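Local coordinates for YfdX protein (Salmonella enterica I, PDB 6A02), which acts in both the antibiotic stress response and the virulence of Salmonella Typhi, at the interface of chains A and B and the interface of chains A and C. Numbering follows the deposited sequence. Chains: chain A/B/C, YfdX protein.

Contact 1: the interface of chains A and B. Residues chain A 30, 33-34, 37, 42; chain B 9-10.
A:Lys42 reaches B:Asn9 because its CG is anti to the backbone N (chi1 -170°) and the chain runs extended from there to the ammonium. In this YfdX-family protein the contact sets helices 19-36 and 40-54 of chain A against the N-terminal segment of chain B. A:Lys42 NZ donates to the amide oxygen OD1 of B:Asn9 at 2.6 Å, nearly along the C=O axis. The bend at chi3 of A:Met30 (45°) turns its CE methyl toward the other end of the same amide, 3.3 Å from B:Asn9 ND2, the two side chains crossing at about a right angle. B:Asn9 is poorly ordered, so both contacts with its amide are tentative. A:Glu34 works through water: its carboxylate OE2 lies 2.6 Å from water 1, which also meets the backbone of B:Val10 at N (3.1 Å) and O (2.9 Å). A:Glu34 OE2 is 3.8 Å from A:Lys42 NZ, a long salt bridge within chain A. On the other carboxylate oxygen, A:Asn37 ND2 donates to OE1 from the syn side at 3.1 Å, 28° out of the carboxylate plane, and this should restrain the rotation of A:Glu34. Beside it, the ring carbon CE2 of A:Phe33 comes 3.3 Å from B:Val10 O.

Contact 2: the interface of chains A and B. Residues chain A 10-12, 14, 113; chain B 33, 36-39.
A:Leu12 turns into a helix-like backbone conformation after the extended A:Val10 and A:Thr11, and faces B:Asn37, which follows helix 19-36 and leads into B:Gly38, a glycine with positive phi. The N-terminal segment of one YfdX-family chain thus lies against the turn after helix 19-36 of the other. A:Leu12 and B:Asn37 run antiparallel past one another, with the methyl CD2 of A:Leu12 3.7 Å from B:Asn37 CA. A:Lys113, extended beyond CG, lies alongside B:Asn37 and points the same way. A:Lys113 NZ donates to the amide oxygen OD1 of B:Asn37 at 2.7 Å, tilted 31° from the carbonyl plane; CG of B:Asn37 is anti to the backbone N (chi1 -159°), which carries OD1 to the ammonium. A:Lys113 NZ also donates to A:Asn14 OD1 (2.8 Å) and to the backbone A:Leu12 O (2.9 Å), in both cases from above the carbonyl plane. Three oxygens therefore grip this nitrogen and tie the N-terminal segment, helix 113-122 and the partner chain together. A:Lys113 NZ sits in plane at the edge of the B:Arg39 guanidinium, 3.7 Å from NH1, where the surrounding oxygens may offset the like charges. A:Val10 CG2 lies 4.0 Å from CZ of B:Arg39, the side chains nearly perpendicular.

Contact 3: the interface of chains A and C. Residues chain A 88, 126, 128, 175; chain C 71-72, 78, 138.
The flat carboxamide of C:Gln138 meets A:Ser126 edge-on: A:Ser126 OG lies 1° out of the amide plane and accepts an N-H from C:Gln138 NE2 at 3.1 Å, with 161° at the hydrogen. The second flat group is the nearly planar ring of C:Pro72, one face of which is turned toward chain A. Over it A:Ser175 CB sits 3.8 Å from C:Pro72 CA, while the methyl CD1 of A:Ile128 comes in at the other end of that face, 3.5 Å from C:Pro72 CG. The other face looks toward the amide oxygen of C:Gln138 in its own chain, and at the ring's corner A:Ser126 CB lies 3.8 Å from C:Pro72 CB. The proline, from a loop of chain C, is thus wedged among residues of strands 125-135 and 170-175 in this YfdX-family protein. C:Gln138, near the start of helix 136-151, extends across toward A:Ser126, with CG anti to the backbone N (chi1 -177°) and the chain extended beyond it. C:Gln138 NE2 also packs 3.6 Å from the methyl CB of A:Ala88, on strand 77-89. A:Ser126 therefore uses its hydroxyl for the glutamine and its CB for the proline. C:Tyr78 meets A:Ile128 tip to tip, its phenol OH 3.6 Å from the CD1 methyl.

Contact 1: the interface of chains A and B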
loop_
_atom_site.group_PDB
_atom_site.type_symbol
_atom_site.label_atom_id
_atom_site.label_comp_id
_atom_site.label_asym_id
_atom_site.label_seq_id
_atom_site.Cartn_x
_atom_site.Cartn_y
_atom_site.Cartn_z
ATOM N N MET A 30 -16.080 -0.316 -6.442
ATOM C CA MET A 30 -16.612 -0.389 -7.801
ATOM C C MET A 30 -17.643 0.706 -8.030
ATOM O O MET A 30 -17.686 1.324 -9.102
ATOM C CB MET A 30 -17.223 -1.768 -8.057
ATOM C CG MET A 30 -16.208 -2.916 -8.060
ATOM S SD MET A 30 -16.910 -4.490 -8.602
ATOM C CE MET A 30 -17.802 -3.847 -10.021
ATOM N N PHE A 33 -15.874 3.981 -8.774
ATOM C CA PHE A 33 -15.335 4.012 -10.126
ATOM C C PHE A 33 -16.431 4.285 -11.147
ATOM O O PHE A 33 -16.234 5.068 -12.092
ATOM C CB PHE A 33 -14.640 2.693 -10.458
ATOM C CG PHE A 33 -14.168 2.625 -11.889
ATOM C CD1 PHE A 33 -13.019 3.287 -12.284
ATOM C CD2 PHE A 33 -14.911 1.954 -12.843
ATOM C CE1 PHE A 33 -12.595 3.252 -13.620
ATOM C CE2 PHE A 33 -14.488 1.916 -14.174
ATOM C CZ PHE A 33 -13.333 2.567 -14.555
ATOM N N GLU A 34 -17.594 3.650 -10.974
ATOM C CA GLU A 34 -18.656 3.801 -11.966
ATOM C C GLU A 34 -19.202 5.227 -12.024
ATOM O O GLU A 34 -19.723 5.636 -13.066
ATOM C CB GLU A 34 -19.750 2.759 -11.751
ATOM C CG GLU A 34 -19.289 1.321 -11.947
ATOM C CD GLU A 34 -18.835 1.004 -13.362
ATOM O OE1 GLU A 34 -18.953 1.865 -14.260
ATOM O OE2 GLU A 34 -18.354 -0.131 -13.578
ATOM N N ASN A 37 -16.983 6.743 -14.416
ATOM C CA ASN A 37 -17.122 6.011 -15.667
ATOM C C ASN A 37 -18.431 6.332 -16.385
ATOM O O ASN A 37 -18.769 5.653 -17.363
ATOM C CB ASN A 37 -17.017 4.508 -15.372
ATOM C CG ASN A 37 -16.634 3.687 -16.589
ATOM O OD1 ASN A 37 -15.958 4.172 -17.497
ATOM N ND2 ASN A 37 -17.057 2.421 -16.604
ATOM N N LYS A 42 -25.385 2.299 -12.420
ATOM C CA LYS A 42 -24.621 1.155 -11.939
ATOM C C LYS A 42 -23.987 1.445 -10.583
ATOM O O LYS A 42 -23.982 0.586 -9.695
ATOM C CB LYS A 42 -23.558 0.767 -12.962
ATOM C CG LYS A 42 -22.884 -0.556 -12.655
ATOM C CD LYS A 42 -21.982 -0.960 -13.812
ATOM C CE LYS A 42 -21.514 -2.398 -13.689
ATOM N NZ LYS A 42 -20.753 -2.811 -14.907
ATOM N N ASN B 9 -16.744 -5.727 -16.601
ATOM C CA ASN B 9 -16.565 -4.293 -16.383
ATOM C C ASN B 9 -15.507 -3.739 -17.337
ATOM O O ASN B 9 -14.758 -4.502 -17.947
ATOM C CB ASN B 9 -16.197 -4.022 -14.928
ATOM C CG ASN B 9 -17.342 -4.327 -13.980
ATOM O OD1 ASN B 9 -18.467 -3.861 -14.177
ATOM N ND2 ASN B 9 -17.068 -5.133 -12.958
ATOM N N VAL B 10 -15.476 -2.415 -17.498
ATOM C CA VAL B 10 -14.607 -1.776 -18.480
ATOM C C VAL B 10 -13.899 -0.579 -17.861
ATOM O O VAL B 10 -14.392 0.043 -16.914
ATOM C CB VAL B 10 -15.357 -1.335 -19.760
ATOM C CG1 VAL B 10 -15.975 -2.532 -20.463
ATOM C CG2 VAL B 10 -16.427 -0.304 -19.432
HETATM O O HOH W 1 -16.301 -0.900 -14.937
#

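Contact 2: the interface of chains A and B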
loop_
_atom_site.group_PDB
_atom_site.type_symbol
_atom_site.label_atom_id
_atom_site.label_comp_id
_atom_site.label_asym_id
_atom_site.label_seq_id
_atom_site.Cartn_x
_atom_site.Cartn_y
_atom_site.Cartn_z
ATOM N N VAL A 10 -12.400 -17.524 9.523
ATOM C CA VAL A 10 -11.956 -17.225 10.880
ATOM C C VAL A 10 -10.479 -16.858 10.886
ATOM O O VAL A 10 -9.706 -17.280 10.020
ATOM C CB VAL A 10 -12.212 -18.385 11.872
ATOM C CG1 VAL A 10 -13.696 -18.692 11.974
ATOM C CG2 VAL A 10 -11.442 -19.630 11.459
ATOM N N THR A 11 -10.092 -16.084 11.893
ATOM C CA THR A 11 -8.694 -15.740 12.110
ATOM C C THR A 11 -7.937 -16.933 12.700
ATOM O O THR A 11 -8.505 -17.994 12.987
ATOM C CB THR A 11 -8.586 -14.562 13.075
ATOM O OG1 THR A 11 -9.012 -14.983 14.379
ATOM C CG2 THR A 11 -9.447 -13.387 12.604
ATOM N N LEU A 12 -6.628 -16.746 12.907
ATOM C CA LEU A 12 -5.824 -17.804 13.517
ATOM C C LEU A 12 -6.330 -18.163 14.906
ATOM O O LEU A 12 -6.207 -19.321 15.328
ATOM C CB LEU A 12 -4.350 -17.404 13.575
ATOM C CG LEU A 12 -3.648 -17.219 12.227
ATOM C CD1 LEU A 12 -2.228 -16.693 12.421
ATOM C CD2 LEU A 12 -3.642 -18.527 11.433
ATOM N N ASN A 14 -9.464 -18.141 15.721
ATOM C CA ASN A 14 -10.821 -18.656 15.533
ATOM C C ASN A 14 -11.904 -17.598 15.708
ATOM O O ASN A 14 -13.056 -17.937 15.993
ATOM C CB ASN A 14 -11.122 -19.896 16.391
ATOM C CG ASN A 14 -10.142 -21.031 16.142
ATOM O OD1 ASN A 14 -9.778 -21.318 14.998
ATOM N ND2 ASN A 14 -9.698 -21.678 17.218
ATOM N N LYS A 113 -2.289 -25.389 14.435
ATOM C CA LYS A 113 -1.827 -24.019 14.223
ATOM C C LYS A 113 -0.658 -23.684 15.138
ATOM O O LYS A 113 0.359 -23.146 14.690
ATOM C CB LYS A 113 -2.963 -23.021 14.450
ATOM C CG LYS A 113 -4.163 -23.186 13.551
ATOM C CD LYS A 113 -5.102 -21.999 13.719
ATOM C CE LYS A 113 -6.556 -22.377 13.472
ATOM N NZ LYS A 113 -7.461 -21.181 13.459
ATOM N N PHE B 33 -3.626 -17.929 3.195
ATOM C CA PHE B 33 -3.947 -17.804 4.610
ATOM C C PHE B 33 -4.347 -19.148 5.202
ATOM O O PHE B 33 -3.934 -19.494 6.321
ATOM C CB PHE B 33 -5.072 -16.793 4.819
ATOM C CG PHE B 33 -5.527 -16.712 6.254
ATOM C CD1 PHE B 33 -4.781 -16.020 7.191
ATOM C CD2 PHE B 33 -6.661 -17.385 6.671
ATOM C CE1 PHE B 33 -5.184 -15.970 8.534
ATOM C CE2 PHE B 33 -7.066 -17.333 8.007
ATOM C CZ PHE B 33 -6.324 -16.627 8.931
ATOM N N PHE B 36 -1.566 -21.471 6.591
ATOM C CA PHE B 36 -1.111 -21.148 7.938
ATOM C C PHE B 36 -2.194 -21.382 8.979
ATOM O O PHE B 36 -1.883 -21.564 10.160
ATOM C CB PHE B 36 -0.633 -19.695 7.986
ATOM C CG PHE B 36 0.592 -19.442 7.157
ATOM C CD1 PHE B 36 1.851 -19.599 7.714
ATOM C CD2 PHE B 36 0.493 -19.065 5.823
ATOM C CE1 PHE B 36 2.992 -19.380 6.956
ATOM C CE2 PHE B 36 1.635 -18.833 5.059
ATOM C CZ PHE B 36 2.886 -18.995 5.632
ATOM N N ASN B 37 -3.455 -21.362 8.568
ATOM C CA ASN B 37 -4.598 -21.546 9.453
ATOM C C ASN B 37 -4.901 -23.022 9.709
ATOM O O ASN B 37 -5.948 -23.333 10.292
ATOM C CB ASN B 37 -5.814 -20.839 8.840
ATOM C CG ASN B 37 -6.890 -20.514 9.858
ATOM O OD1 ASN B 37 -6.609 -20.314 11.040
ATOM N ND2 ASN B 37 -8.140 -20.444 9.395
ATOM N N GLY B 38 -4.023 -23.923 9.273
ATOM C CA GLY B 38 -4.239 -25.340 9.498
ATOM C C GLY B 38 -5.389 -25.935 8.721
ATOM O O GLY B 38 -5.948 -26.953 9.141
ATOM N N ARG B 39 -5.759 -25.341 7.595
ATOM C CA ARG B 39 -6.854 -25.824 6.763
ATOM C C ARG B 39 -6.319 -26.042 5.351
ATOM O O ARG B 39 -6.743 -25.369 4.407
ATOM C CB ARG B 39 -8.031 -24.829 6.783
ATOM C CG ARG B 39 -8.761 -24.740 8.124
ATOM C CD ARG B 39 -9.750 -23.580 8.135
ATOM N NE ARG B 39 -10.815 -23.742 9.128
ATOM C CZ ARG B 39 -10.717 -23.400 10.412
ATOM N NH1 ARG B 39 -9.588 -22.888 10.891
ATOM N NH2 ARG B 39 -11.747 -23.589 11.228
#

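Contact 3: the interface of chains A and C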
loop_
_atom_site.group_PDB
_atom_site.type_symbol
_atom_site.label_atom_id
_atom_site.label_comp_id
_atom_site.label_asym_id
_atom_site.label_seq_id
_atom_site.Cartn_x
_atom_site.Cartn_y
_atom_site.Cartn_z
ATOM N N ALA A 88 8.506 -13.575 8.123
ATOM C CA ALA A 88 9.833 -12.965 8.154
ATOM C C ALA A 88 10.850 -14.078 8.340
ATOM O O ALA A 88 10.896 -14.712 9.400
ATOM C CB ALA A 88 9.940 -11.951 9.292
ATOM N N SER A 126 9.242 -15.971 11.537
ATOM C CA SER A 126 8.194 -15.422 12.384
ATOM C C SER A 126 6.940 -15.192 11.546
ATOM O O SER A 126 7.015 -14.991 10.329
ATOM C CB SER A 126 8.640 -14.119 13.048
ATOM O OG SER A 126 8.903 -13.126 12.081
ATOM N N ILE A 128 3.226 -13.051 11.297
ATOM C CA ILE A 128 2.381 -11.932 11.695
ATOM C C ILE A 128 1.051 -12.091 10.978
ATOM O O ILE A 128 1.019 -12.409 9.785
ATOM C CB ILE A 128 3.045 -10.595 11.306
ATOM C CG1 ILE A 128 4.251 -10.313 12.202
ATOM C CG2 ILE A 128 2.041 -9.444 11.359
ATOM C CD1 ILE A 128 3.880 -9.884 13.591
ATOM N N SER A 175 1.549 -10.138 16.126
ATOM C CA SER A 175 2.219 -11.416 16.289
ATOM C C SER A 175 1.216 -12.460 16.758
ATOM O O SER A 175 0.214 -12.147 17.407
ATOM C CB SER A 175 3.334 -11.259 17.311
ATOM O OG SER A 175 2.762 -10.809 18.512
ATOM N N ALA C 71 6.025 -7.967 20.153
ATOM C CA ALA C 71 6.821 -8.227 18.969
ATOM C C ALA C 71 6.876 -9.731 18.696
ATOM O O ALA C 71 6.713 -10.541 19.614
ATOM C CB ALA C 71 8.232 -7.686 19.169
ATOM N N PRO C 72 7.091 -10.129 17.438
ATOM C CA PRO C 72 7.080 -11.567 17.115
ATOM C C PRO C 72 8.201 -12.357 17.762
ATOM O O PRO C 72 8.032 -13.560 18.002
ATOM C CB PRO C 72 7.208 -11.604 15.584
ATOM C CG PRO C 72 7.045 -10.221 15.105
ATOM C CD PRO C 72 7.254 -9.280 16.243
ATOM N N TYR C 78 8.512 -3.380 19.501
ATOM C CA TYR C 78 8.285 -2.463 18.395
ATOM C C TYR C 78 8.642 -1.042 18.804
ATOM O O TYR C 78 8.323 -0.604 19.916
ATOM C CB TYR C 78 6.809 -2.484 18.012
ATOM C CG TYR C 78 6.427 -3.621 17.109
ATOM C CD1 TYR C 78 6.776 -3.599 15.761
ATOM C CD2 TYR C 78 5.683 -4.700 17.585
ATOM C CE1 TYR C 78 6.429 -4.634 14.912
ATOM C CE2 TYR C 78 5.310 -5.745 16.737
ATOM C CZ TYR C 78 5.697 -5.705 15.405
ATOM O OH TYR C 78 5.343 -6.737 14.559
ATOM N N GLN C 138 14.812 -7.550 15.861
ATOM C CA GLN C 138 14.669 -8.333 14.637
ATOM C C GLN C 138 15.189 -7.566 13.424
ATOM O O GLN C 138 15.836 -8.146 12.540
ATOM C CB GLN C 138 13.210 -8.763 14.474
ATOM C CG GLN C 138 12.931 -9.650 13.270
ATOM C CD GLN C 138 11.520 -10.244 13.290
ATOM O OE1 GLN C 138 10.611 -9.735 13.962
ATOM N NE2 GLN C 138 11.331 -11.325 12.537
#

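Contact 1 and contact 2 belong to the same two-fold A-B interface, with the centres of their C-alpha atoms about 34 Å apart. They overlap through symmetry: B:Val10, A:Phe33 and A:Asn37 of contact 1 return as A:Val10, B:Phe33 and B:Asn37 in contact 2. Contact 3 lies on the separate two-fold A-C interface, its C-alpha centre about 17 Å from that of contact 2 and 39 Å from that of contact 1. Within chain A, helix 113-122 of contact 2 leads almost directly into strand 125-135 of contact 3. Chain A thus bridges two partners, consistent with the four-copy deposited assembly, though the structure alone does not show its state in solution.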